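Local structure of type II restriction enzyme MspI (1SA3) at a contact of chain A with DNA. The protein recognises the double-stranded DNA sequence 5'-CCGG-3' and cleaves it after the first cytosine, as a type II restriction endonuclease. Residues are numbered along the deposited sequence; one frame, centred on the assembly and turned at random.

Contact 1: a contact of chain A with DNA. Residues 130, 252-254, 257. With nucleotides of chain B.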
loop_
_atom_site.group_PDB
_atom_site.type_symbol
_atom_site.label_atom_id
_atom_site.label_comp_id
_atom_site.label_asym_id
_atom_site.label_seq_id
_atom_site.Cartn_x
_atom_site.Cartn_y
_atom_site.Cartn_z
ATOM N N GLU A 130 8.824 7.431 -0.735
ATOM C CA GLU A 130 9.835 8.405 -0.360
ATOM C C GLU A 130 9.579 9.658 -1.195
ATOM O O GLU A 130 9.234 9.568 -2.379
ATOM C CB GLU A 130 11.246 7.856 -0.604
ATOM C CG GLU A 130 11.551 7.438 -2.032
ATOM C CD GLU A 130 12.999 7.017 -2.192
ATOM O OE1 GLU A 130 13.424 6.043 -1.528
ATOM O OE2 GLU A 130 13.716 7.666 -2.977
ATOM N N GLY A 252 18.439 5.881 -0.426
ATOM C CA GLY A 252 18.770 5.701 -1.826
ATOM C C GLY A 252 19.554 6.743 -2.599
ATOM O O GLY A 252 20.252 6.383 -3.547
ATOM N N SER A 253 19.454 8.016 -2.230
ATOM C CA SER A 253 20.145 9.059 -2.988
ATOM C C SER A 253 21.057 9.980 -2.188
ATOM O O SER A 253 21.105 9.918 -0.961
ATOM C CB SER A 253 19.115 9.915 -3.727
ATOM O OG SER A 253 18.184 9.106 -4.424
ATOM N N LYS A 254 21.777 10.838 -2.908
ATOM C CA LYS A 254 22.676 11.794 -2.285
ATOM C C LYS A 254 21.906 12.878 -1.536
ATOM O O LYS A 254 22.313 13.299 -0.461
ATOM C CB LYS A 254 23.583 12.426 -3.348
ATOM N N LYS A 257 16.257 13.125 1.842
ATOM C CA LYS A 257 14.923 12.829 1.341
ATOM C C LYS A 257 14.113 12.038 2.361
ATOM O O LYS A 257 14.642 11.193 3.083
ATOM C CB LYS A 257 15.054 12.061 0.024
ATOM C CG LYS A 257 13.750 11.805 -0.728
ATOM C CD LYS A 257 14.030 11.151 -2.076
ATOM C CE LYS A 257 12.748 10.869 -2.855
ATOM N NZ LYS A 257 13.021 10.066 -4.089
ATOM P P DC B 2 21.499 11.252 -7.018
ATOM O OP1 DC B 2 21.240 12.710 -6.958
ATOM O OP2 DC B 2 21.979 10.541 -5.802
ATOM O "O5'" DC B 2 20.164 10.539 -7.510
ATOM C "C5'" DC B 2 19.578 10.891 -8.754
ATOM C "C4'" DC B 2 18.314 10.099 -8.985
ATOM O "O4'" DC B 2 18.640 8.716 -9.263
ATOM C "C3'" DC B 2 17.324 10.089 -7.819
ATOM O "O3'" DC B 2 16.001 10.294 -8.319
ATOM C "C2'" DC B 2 17.491 8.706 -7.210
ATOM C "C1'" DC B 2 17.919 7.850 -8.398
ATOM N N1 DC B 2 18.819 6.734 -8.051
ATOM C C2 DC B 2 18.516 5.441 -8.504
ATOM O O2 DC B 2 17.494 5.259 -9.184
ATOM N N3 DC B 2 19.347 4.424 -8.189
ATOM C C4 DC B 2 20.439 4.654 -7.459
ATOM N N4 DC B 2 21.231 3.618 -7.170
ATOM C C5 DC B 2 20.770 5.957 -6.988
ATOM C C6 DC B 2 19.939 6.957 -7.304
ATOM P P DC B 3 14.774 10.478 -7.296
ATOM O OP1 DC B 3 13.805 11.381 -7.956
ATOM O OP2 DC B 3 15.276 10.800 -5.937
ATOM O "O5'" DC B 3 14.129 9.027 -7.275
ATOM C "C5'" DC B 3 13.739 8.422 -8.501
ATOM C "C4'" DC B 3 13.210 7.030 -8.262
ATOM O "O4'" DC B 3 14.300 6.112 -8.010
ATOM C "C3'" DC B 3 12.224 6.881 -7.103
ATOM O "O3'" DC B 3 11.075 6.200 -7.599
ATOM C "C2'" DC B 3 12.994 6.060 -6.072
ATOM C "C1'" DC B 3 13.983 5.262 -6.924
ATOM N N1 DC B 3 15.261 4.899 -6.274
ATOM C C2 DC B 3 15.723 3.566 -6.350
ATOM O O2 DC B 3 15.028 2.715 -6.920
ATOM N N3 DC B 3 16.919 3.250 -5.801
ATOM C C4 DC B 3 17.642 4.191 -5.192
ATOM N N4 DC B 3 18.818 3.835 -4.672
ATOM C C5 DC B 3 17.192 5.543 -5.085
ATOM C C6 DC B 3 16.006 5.847 -5.629
ATOM P P DC B 4 9.818 5.927 -6.646
ATOM O OP1 DC B 4 8.621 6.092 -7.495
ATOM O OP2 DC B 4 9.912 6.660 -5.358
ATOM O "O5'" DC B 4 9.959 4.377 -6.349
ATOM C "C5'" DC B 4 9.928 3.454 -7.421
ATOM C "C4'" DC B 4 10.038 2.049 -6.888
ATOM O "O4'" DC B 4 11.403 1.826 -6.454
ATOM C "C3'" DC B 4 9.134 1.770 -5.682
ATOM O "O3'" DC B 4 8.404 0.560 -5.905
ATOM C "C2'" DC B 4 10.107 1.681 -4.515
ATOM C "C1'" DC B 4 11.412 1.236 -5.171
ATOM N N1 DC B 4 12.631 1.691 -4.476
ATOM C C2 DC B 4 13.706 0.796 -4.314
ATOM O O2 DC B 4 13.621 -0.349 -4.787
ATOM N N3 DC B 4 14.807 1.204 -3.645
ATOM C C4 DC B 4 14.868 2.441 -3.144
ATOM N N4 DC B 4 15.966 2.789 -2.468
ATOM C C5 DC B 4 13.800 3.377 -3.310
ATOM C C6 DC B 4 12.714 2.964 -3.977
HETATM O O HOH W 1 15.815 5.147 -0.725
HETATM O O HOH W 2 10.611 9.387 -5.451
HETATM O O HOH W 3 7.624 7.889 -3.836
#
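Charge pairing centres on the amine of Lys257, which reaches the DNA backbone at the tip of a fully extended chain, CG anti to the backbone N (chi1 -173°). Its NZ forms a salt bridge with the phosphate oxygen OP2 of DC3 in chain B at 3.0 Å. The same nitrogen also donates to Glu130 OE2, 2.7 Å away, on that oxygen's anti lone pair, so the carboxylate steers the amine and may offset part of its charge.

Direct hydrogen bonds otherwise come from the main chain of the 252-254 loop. The carbonyl O of Gly252 accepts N4 of DC3 at 3.1 Å on the major-groove edge; N4 stands above the carbonyl plane, off the lone pairs, at a C=O...N angle of 105°. Two residues on, Lys254 N donates to OP2 of DC2 at 2.9 Å, almost straight.

Water extends the grip to DC4. One water is shared by Glu130 OE1, Gly252 N and the base amine N4 of DC4, which it meets at 2.9 Å. A second joins Lys257 NZ to OP2 of DC4.

Packing is light: Glu130 CD rests 3.9 Å from C5 of DC4, and Gly252 CA lies 3.6 Å from C5 of DC3. The site anchors the 5' backbone of strand B and may sense the first cytosine of CCGG, DC4, through a water, with a base contact to flanking DC3.

Contact 2: a contact of chain A with DNA. Residues 127, 248-249, 251, 259, 261. With nucleotides of chain B; nucleotides of chain C.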
loop_
_atom_site.group_PDB
_atom_site.type_symbol
_atom_site.label_atom_id
_atom_site.label_comp_id
_atom_site.label_asym_id
_atom_site.label_seq_id
_atom_site.Cartn_x
_atom_site.Cartn_y
_atom_site.Cartn_z
ATOM N N SER A 127 7.886 0.338 4.229
ATOM C CA SER A 127 8.019 1.526 3.397
ATOM C C SER A 127 6.890 1.645 2.384
ATOM O O SER A 127 6.601 0.698 1.652
ATOM C CB SER A 127 9.362 1.490 2.666
ATOM O OG SER A 127 10.433 1.391 3.592
ATOM N N THR A 248 10.780 8.629 8.421
ATOM C CA THR A 248 12.205 8.330 8.507
ATOM C C THR A 248 12.889 8.832 7.235
ATOM O O THR A 248 12.364 9.732 6.566
ATOM C CB THR A 248 12.447 6.812 8.753
ATOM O OG1 THR A 248 13.855 6.560 8.848
ATOM C CG2 THR A 248 11.842 5.978 7.642
ATOM N N TYR A 249 14.050 8.293 6.883
ATOM C CA TYR A 249 14.721 8.793 5.690
ATOM C C TYR A 249 14.997 7.760 4.610
ATOM O O TYR A 249 15.135 6.560 4.882
ATOM C CB TYR A 249 16.037 9.505 6.062
ATOM C CG TYR A 249 17.210 8.590 6.365
ATOM C CD1 TYR A 249 17.389 8.026 7.632
ATOM C CD2 TYR A 249 18.158 8.308 5.383
ATOM C CE1 TYR A 249 18.495 7.207 7.909
ATOM C CE2 TYR A 249 19.253 7.489 5.645
ATOM C CZ TYR A 249 19.420 6.947 6.902
ATOM O OH TYR A 249 20.516 6.147 7.131
ATOM N N SER A 251 17.448 6.237 2.031
ATOM C CA SER A 251 18.902 6.110 1.935
ATOM C C SER A 251 19.385 6.001 0.499
ATOM O O SER A 251 20.589 6.020 0.244
ATOM C CB SER A 251 19.352 4.852 2.670
ATOM O OG SER A 251 18.672 3.732 2.134
ATOM N N GLN A 259 11.198 9.363 3.871
ATOM C CA GLN A 259 10.610 8.056 3.605
ATOM C C GLN A 259 9.524 7.848 4.642
ATOM O O GLN A 259 9.672 8.255 5.797
ATOM C CB GLN A 259 11.620 6.922 3.744
ATOM C CG GLN A 259 11.048 5.582 3.265
ATOM C CD GLN A 259 11.871 4.381 3.729
ATOM O OE1 GLN A 259 12.039 4.164 4.929
ATOM N NE2 GLN A 259 12.372 3.595 2.780
ATOM N N LYS A 261 6.804 4.927 6.330
ATOM C CA LYS A 261 6.442 3.531 6.475
ATOM C C LYS A 261 5.016 3.531 6.988
ATOM O O LYS A 261 4.624 4.420 7.747
ATOM C CB LYS A 261 7.376 2.816 7.458
ATOM C CG LYS A 261 8.859 2.857 7.043
ATOM C CD LYS A 261 9.676 1.811 7.791
ATOM C CE LYS A 261 11.176 1.975 7.569
ATOM N NZ LYS A 261 11.665 1.719 6.171
ATOM P P DC B 5 7.365 0.016 -4.800
ATOM O OP1 DC B 5 6.296 -0.701 -5.526
ATOM O OP2 DC B 5 7.008 1.100 -3.854
ATOM O "O5'" DC B 5 8.227 -1.093 -4.061
ATOM C "C5'" DC B 5 8.866 -2.097 -4.841
ATOM C "C4'" DC B 5 9.673 -3.013 -3.962
ATOM O "O4'" DC B 5 10.978 -2.420 -3.720
ATOM C "C3'" DC B 5 9.017 -3.204 -2.597
ATOM O "O3'" DC B 5 8.517 -4.505 -2.369
ATOM C "C2'" DC B 5 10.102 -2.894 -1.588
ATOM C "C1'" DC B 5 11.381 -2.683 -2.380
ATOM N N1 DC B 5 12.026 -1.472 -1.844
ATOM C C2 DC B 5 13.259 -1.584 -1.202
ATOM O O2 DC B 5 13.825 -2.679 -1.189
ATOM N N3 DC B 5 13.797 -0.492 -0.609
ATOM C C4 DC B 5 13.153 0.676 -0.650
ATOM N N4 DC B 5 13.712 1.721 -0.028
ATOM C C5 DC B 5 11.908 0.827 -1.329
ATOM C C6 DC B 5 11.393 -0.261 -1.917
ATOM P P DG B 6 7.851 -4.833 -0.945
ATOM O OP1 DG B 6 6.870 -5.929 -1.169
ATOM O OP2 DG B 6 7.398 -3.568 -0.298
ATOM O "O5'" DG B 6 9.098 -5.369 -0.120
ATOM C "C5'" DG B 6 9.399 -4.864 1.175
ATOM C "C4'" DG B 6 10.758 -5.356 1.606
ATOM O "O4'" DG B 6 11.720 -4.431 1.037
ATOM C "C3'" DG B 6 10.961 -5.279 3.115
ATOM O "O3'" DG B 6 10.900 -6.531 3.774
ATOM C "C2'" DG B 6 12.349 -4.698 3.302
ATOM C "C1'" DG B 6 12.746 -4.103 1.963
ATOM N N9 DG B 6 12.741 -2.656 2.168
ATOM C C8 DG B 6 11.749 -1.759 1.835
ATOM N N7 DG B 6 11.971 -0.553 2.301
ATOM C C5 DG B 6 13.198 -0.653 2.946
ATOM C C6 DG B 6 13.955 0.332 3.654
ATOM O O6 DG B 6 13.670 1.520 3.866
ATOM N N1 DG B 6 15.147 -0.196 4.148
ATOM C C2 DG B 6 15.558 -1.506 3.993
ATOM N N2 DG B 6 16.743 -1.836 4.553
ATOM N N3 DG B 6 14.861 -2.428 3.340
ATOM C C4 DG B 6 13.701 -1.936 2.848
ATOM P P DG B 7 10.566 -6.554 5.344
ATOM O OP1 DG B 7 10.138 -7.934 5.664
ATOM O OP2 DG B 7 9.689 -5.412 5.700
ATOM O "O5'" DG B 7 11.981 -6.282 6.005
ATOM C "C5'" DG B 7 13.120 -7.013 5.567
ATOM C "C4'" DG B 7 14.310 -6.687 6.435
ATOM O "O4'" DG B 7 14.717 -5.317 6.191
ATOM C "C3'" DG B 7 14.025 -6.797 7.933
ATOM O "O3'" DG B 7 15.129 -7.402 8.599
ATOM C "C2'" DG B 7 13.881 -5.355 8.376
ATOM C "C1'" DG B 7 14.817 -4.627 7.424
ATOM N N9 DG B 7 14.430 -3.238 7.204
ATOM C C8 DG B 7 13.314 -2.779 6.546
ATOM N N7 DG B 7 13.199 -1.479 6.580
ATOM C C5 DG B 7 14.313 -1.051 7.289
ATOM C C6 DG B 7 14.730 0.263 7.659
ATOM O O6 DG B 7 14.175 1.350 7.426
ATOM N N1 DG B 7 15.924 0.236 8.378
ATOM C C2 DG B 7 16.628 -0.905 8.703
ATOM N N2 DG B 7 17.760 -0.729 9.399
ATOM N N3 DG B 7 16.251 -2.126 8.366
ATOM C C4 DG B 7 15.093 -2.125 7.668
ATOM P P DC C 3 13.217 9.997 15.869
ATOM O OP1 DC C 3 13.645 11.065 16.815
ATOM O OP2 DC C 3 12.541 10.374 14.597
ATOM O "O5'" DC C 3 14.509 9.147 15.518
ATOM C "C5'" DC C 3 15.274 8.559 16.564
ATOM C "C4'" DC C 3 16.329 7.643 15.995
ATOM O "O4'" DC C 3 15.725 6.426 15.498
ATOM C "C3'" DC C 3 17.158 8.217 14.845
ATOM O "O3'" DC C 3 18.534 7.939 15.099
ATOM C "C2'" DC C 3 16.674 7.441 13.630
ATOM C "C1'" DC C 3 16.310 6.105 14.249
ATOM N N1 DC C 3 15.360 5.266 13.500
ATOM C C2 DC C 3 15.721 3.938 13.223
ATOM O O2 DC C 3 16.822 3.524 13.609
ATOM N N3 DC C 3 14.862 3.144 12.545
ATOM C C4 DC C 3 13.686 3.625 12.145
ATOM N N4 DC C 3 12.874 2.799 11.474
ATOM C C5 DC C 3 13.290 4.974 12.411
ATOM C C6 DC C 3 14.151 5.751 13.085
ATOM P P DC C 4 19.653 8.425 14.063
ATOM O OP1 DC C 4 20.810 8.859 14.888
ATOM O OP2 DC C 4 19.058 9.368 13.089
ATOM O "O5'" DC C 4 20.057 7.085 13.302
ATOM C "C5'" DC C 4 20.604 5.988 14.035
ATOM C "C4'" DC C 4 20.960 4.848 13.111
ATOM O "O4'" DC C 4 19.756 4.212 12.624
ATOM C "C3'" DC C 4 21.785 5.213 11.874
ATOM O "O3'" DC C 4 22.773 4.199 11.635
ATOM C "C2'" DC C 4 20.751 5.185 10.763
ATOM C "C1'" DC C 4 19.874 4.042 11.222
ATOM N N1 DC C 4 18.524 4.013 10.636
ATOM C C2 DC C 4 18.075 2.820 10.059
ATOM O O2 DC C 4 18.808 1.818 10.111
ATOM N N3 DC C 4 16.857 2.787 9.462
ATOM C C4 DC C 4 16.099 3.885 9.437
ATOM N N4 DC C 4 14.913 3.818 8.820
ATOM C C5 DC C 4 16.524 5.108 10.039
ATOM C C6 DC C 4 17.732 5.124 10.626
ATOM P P DC C 5 23.934 4.445 10.550
ATOM O OP1 DC C 5 25.193 3.931 11.153
ATOM O OP2 DC C 5 23.885 5.828 10.023
ATOM O "O5'" DC C 5 23.594 3.470 9.337
ATOM C "C5'" DC C 5 22.289 3.399 8.794
ATOM C "C4'" DC C 5 22.108 2.090 8.065
ATOM O "O4'" DC C 5 20.687 1.841 7.958
ATOM C "C3'" DC C 5 22.682 2.035 6.643
ATOM O "O3'" DC C 5 23.403 0.819 6.413
ATOM C "C2'" DC C 5 21.450 2.088 5.757
ATOM C "C1'" DC C 5 20.353 1.504 6.629
ATOM N N1 DC C 5 19.030 2.073 6.341
ATOM C C2 DC C 5 18.033 1.216 5.908
ATOM O O2 DC C 5 18.282 0.006 5.861
ATOM N N3 DC C 5 16.830 1.721 5.550
ATOM C C4 DC C 5 16.607 3.037 5.638
ATOM N N4 DC C 5 15.410 3.494 5.259
ATOM C C5 DC C 5 17.599 3.939 6.115
ATOM C C6 DC C 5 18.787 3.418 6.458
ATOM P P DG C 6 24.246 0.624 5.052
ATOM O OP1 DG C 6 25.558 0.045 5.433
ATOM O OP2 DG C 6 24.204 1.841 4.208
ATOM O "O5'" DG C 6 23.445 -0.510 4.281
ATOM C "C5'" DG C 6 23.279 -1.794 4.868
ATOM C "C4'" DG C 6 22.598 -2.721 3.893
ATOM O "O4'" DG C 6 21.224 -2.301 3.719
ATOM C "C3'" DG C 6 23.214 -2.752 2.493
ATOM O "O3'" DG C 6 23.135 -4.087 1.992
ATOM C "C2'" DG C 6 22.300 -1.843 1.692
ATOM C "C1'" DG C 6 20.951 -2.111 2.342
ATOM N N9 DG C 6 19.976 -1.029 2.223
ATOM C C8 DG C 6 20.126 0.276 2.626
ATOM N N7 DG C 6 19.080 1.014 2.367
ATOM C C5 DG C 6 18.184 0.143 1.761
ATOM C C6 DG C 6 16.875 0.370 1.256
ATOM O O6 DG C 6 16.226 1.423 1.246
ATOM N N1 DG C 6 16.324 -0.793 0.722
ATOM C C2 DG C 6 16.949 -2.021 0.681
ATOM N N2 DG C 6 16.252 -3.030 0.132
ATOM N N3 DG C 6 18.163 -2.243 1.147
ATOM C C4 DG C 6 18.720 -1.124 1.669
HETATM O O HOH W 4 12.097 4.218 -0.030
HETATM O O HOH W 5 15.572 4.066 1.912
HETATM O O HOH W 6 10.475 -1.140 5.581
#
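The crowded part is the major groove over the central and 3' guanines of strand B. Lys261, bent at its last torsion (chi4 -66°), sets NZ 2.8 Å from O6 of DG7 and can also hydrogen-bond O6 of DG6. NZ also donates to Ser127 OG and to Gln259 OE1, whose carbonyl plane it meets from above; together they should hold the amine's direction. Gln259 reaches in with an extended chain, its NE2 donating to O6 of DG6 at 2.7 Å, almost exactly in the amide plane. Ser127 OG donates to N7 of the same guanine at 2.8 Å. Tyr249 packs closely on strand C: the C5-C6 edge of DC5 points at one face of its ring, toward the rim, with CZ 3.6 Å from C5, while CE1 nears C6 of DC4.

On strand C the cytosine amines are read by acceptors: N4 of DC4 gives to Thr248 OG1 at 2.9 Å, and N4 of DC5 approaches Tyr249 O at 3.1 Å, nearly along the C=O axis (174°). Ser251 OG donates to N7 of DG6 in chain C at 2.8 Å.

The looser side is bridged by waters. One joins Gln259 NE2 to N4 of DC5 in chain B, another Ser251 to O6 of DG6 in chain C, a third Ser127 and Lys261 to N7 of DG7.

Strands 246-249 and 258-261 and the start of strand 127-131 supply most of this reading head, with Ser251 on the loop between the first two.

Contact 3: a contact of chain A with DNA. Residues 27, 119-122, 126. With nucleotides of chain B.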
loop_
_atom_site.group_PDB
_atom_site.type_symbol
_atom_site.label_atom_id
_atom_site.label_comp_id
_atom_site.label_asym_id
_atom_site.label_seq_id
_atom_site.Cartn_x
_atom_site.Cartn_y
_atom_site.Cartn_z
ATOM N N SER A 27 13.573 -11.072 -1.719
ATOM C CA SER A 27 12.540 -10.063 -1.468
ATOM C C SER A 27 11.882 -9.651 -2.788
ATOM O O SER A 27 10.648 -9.599 -2.894
ATOM C CB SER A 27 13.152 -8.830 -0.783
ATOM O OG SER A 27 12.197 -7.785 -0.616
ATOM N N LYS A 119 2.080 -5.301 -1.543
ATOM C CA LYS A 119 3.394 -5.437 -0.927
ATOM C C LYS A 119 3.468 -6.679 -0.054
ATOM O O LYS A 119 2.449 -7.295 0.267
ATOM C CB LYS A 119 3.711 -4.240 -0.029
ATOM C CG LYS A 119 3.804 -2.900 -0.716
ATOM C CD LYS A 119 4.131 -1.804 0.315
ATOM C CE LYS A 119 3.978 -0.424 -0.292
ATOM N NZ LYS A 119 4.782 -0.269 -1.546
ATOM N N HIS A 120 4.695 -7.047 0.309
ATOM C CA HIS A 120 4.927 -8.178 1.206
ATOM C C HIS A 120 5.906 -7.656 2.247
ATOM O O HIS A 120 6.755 -6.815 1.950
ATOM C CB HIS A 120 5.548 -9.374 0.475
ATOM C CG HIS A 120 7.043 -9.325 0.387
ATOM N ND1 HIS A 120 7.717 -8.424 -0.409
ATOM C CD2 HIS A 120 7.994 -10.070 1.000
ATOM C CE1 HIS A 120 9.018 -8.613 -0.281
ATOM N NE2 HIS A 120 9.214 -9.607 0.569
ATOM N N SER A 121 5.786 -8.153 3.467
ATOM C CA SER A 121 6.658 -7.727 4.551
ATOM C C SER A 121 6.551 -8.714 5.694
ATOM O O SER A 121 5.556 -9.427 5.818
ATOM C CB SER A 121 6.251 -6.342 5.062
ATOM O OG SER A 121 7.068 -5.942 6.153
ATOM N N SER A 122 7.582 -8.736 6.533
ATOM C CA SER A 122 7.595 -9.611 7.694
ATOM C C SER A 122 7.097 -8.803 8.880
ATOM O O SER A 122 6.888 -9.347 9.955
ATOM C CB SER A 122 9.015 -10.103 7.965
ATOM O OG SER A 122 9.881 -9.003 8.162
ATOM N N VAL A 126 5.729 -1.114 6.702
ATOM C CA VAL A 126 6.774 -1.220 5.703
ATOM C C VAL A 126 6.759 0.055 4.864
ATOM O O VAL A 126 5.754 0.766 4.808
ATOM C CB VAL A 126 6.533 -2.434 4.798
ATOM C CG1 VAL A 126 5.230 -2.246 4.032
ATOM C CG2 VAL A 126 7.713 -2.639 3.867
ATOM P P DG B 6 7.851 -4.833 -0.945
ATOM O OP1 DG B 6 6.870 -5.929 -1.169
ATOM O OP2 DG B 6 7.398 -3.568 -0.298
ATOM O "O5'" DG B 6 9.098 -5.369 -0.120
ATOM C "C5'" DG B 6 9.399 -4.864 1.175
ATOM C "C4'" DG B 6 10.758 -5.356 1.606
ATOM O "O4'" DG B 6 11.720 -4.431 1.037
ATOM C "C3'" DG B 6 10.961 -5.279 3.115
ATOM O "O3'" DG B 6 10.900 -6.531 3.774
ATOM C "C2'" DG B 6 12.349 -4.698 3.302
ATOM C "C1'" DG B 6 12.746 -4.103 1.963
ATOM N N9 DG B 6 12.741 -2.656 2.168
ATOM C C8 DG B 6 11.749 -1.759 1.835
ATOM N N7 DG B 6 11.971 -0.553 2.301
ATOM C C5 DG B 6 13.198 -0.653 2.946
ATOM C C6 DG B 6 13.955 0.332 3.654
ATOM O O6 DG B 6 13.670 1.520 3.866
ATOM N N1 DG B 6 15.147 -0.196 4.148
ATOM C C2 DG B 6 15.558 -1.506 3.993
ATOM N N2 DG B 6 16.743 -1.836 4.553
ATOM N N3 DG B 6 14.861 -2.428 3.340
ATOM C C4 DG B 6 13.701 -1.936 2.848
ATOM P P DG B 7 10.566 -6.554 5.344
ATOM O OP1 DG B 7 10.138 -7.934 5.664
ATOM O OP2 DG B 7 9.689 -5.412 5.700
ATOM O "O5'" DG B 7 11.981 -6.282 6.005
ATOM C "C5'" DG B 7 13.120 -7.013 5.567
ATOM C "C4'" DG B 7 14.310 -6.687 6.435
ATOM O "O4'" DG B 7 14.717 -5.317 6.191
ATOM C "C3'" DG B 7 14.025 -6.797 7.933
ATOM O "O3'" DG B 7 15.129 -7.402 8.599
ATOM C "C2'" DG B 7 13.881 -5.355 8.376
ATOM C "C1'" DG B 7 14.817 -4.627 7.424
ATOM N N9 DG B 7 14.430 -3.238 7.204
ATOM C C8 DG B 7 13.314 -2.779 6.546
ATOM N N7 DG B 7 13.199 -1.479 6.580
ATOM C C5 DG B 7 14.313 -1.051 7.289
ATOM C C6 DG B 7 14.730 0.263 7.659
ATOM O O6 DG B 7 14.175 1.350 7.426
ATOM N N1 DG B 7 15.924 0.236 8.378
ATOM C C2 DG B 7 16.628 -0.905 8.703
ATOM N N2 DG B 7 17.760 -0.729 9.399
ATOM N N3 DG B 7 16.251 -2.126 8.366
ATOM C C4 DG B 7 15.093 -2.125 7.668
#
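OP1 of DG6 in chain B is gripped by two donors of one residue, His120: the backbone N at 2.9 Å and the ring nitrogen ND1 at 2.7 Å. In this PD-(D/E)XK-type nuclease, His120 directly follows the motif lysine, Lys119, on strand 111-121. Its ring is brought round by the crowded first torsion (chi1 86°), CG lying between backbone N and carbonyl carbon, and the phosphate oxygen sits somewhat out of the ring plane (22°). Ser27, on helix 23-41, places its OG in plane at the ring edge, while the same hydroxyl lies 3.6 Å from C4' of the DG6 sugar.

The next phosphate, that of DG7 in chain B, is clasped by the end of the strand and the residue after it. OP1 again takes two donors from one residue, Ser122 N at 2.8 Å and Ser122 OG at 2.7 Å, the hydroxyl folded back between N and carbonyl carbon (chi1 58°). OP2 is met tip-on by Ser121 OG at 2.7 Å, a hydroxyl anti to its own backbone N. Val126 adds an apolar touch, its CG2 branch lying alongside the linking backbone at 3.9 Å from C5' of DG6.

Lys119 passes the DG6 phosphate with its aliphatic stem, CG 3.7 Å from OP2, then bends at its last torsion, carrying NZ toward the phosphate of DC5, where the enzyme cuts between DC4 and DC5.

Contacts 1 and 2 are near neighbours, about 9 Å between the centres of their C-alpha atoms; contact 3 lies about 14 Å from contact 2 and 20 Å from contact 1. Strand 127-131 serves both of the first two, as does the segment 248-261. Strand B runs through all three: contact 1 takes its 5' end, contact 2 its central bases, contact 3 the backbone of the guanines also read in contact 2. Val126 and Ser127, adjacent in sequence, join backbone clamp to base reading. One enzyme chain thus reads bases of both strands, consistent with an asymmetric complex on a palindrome.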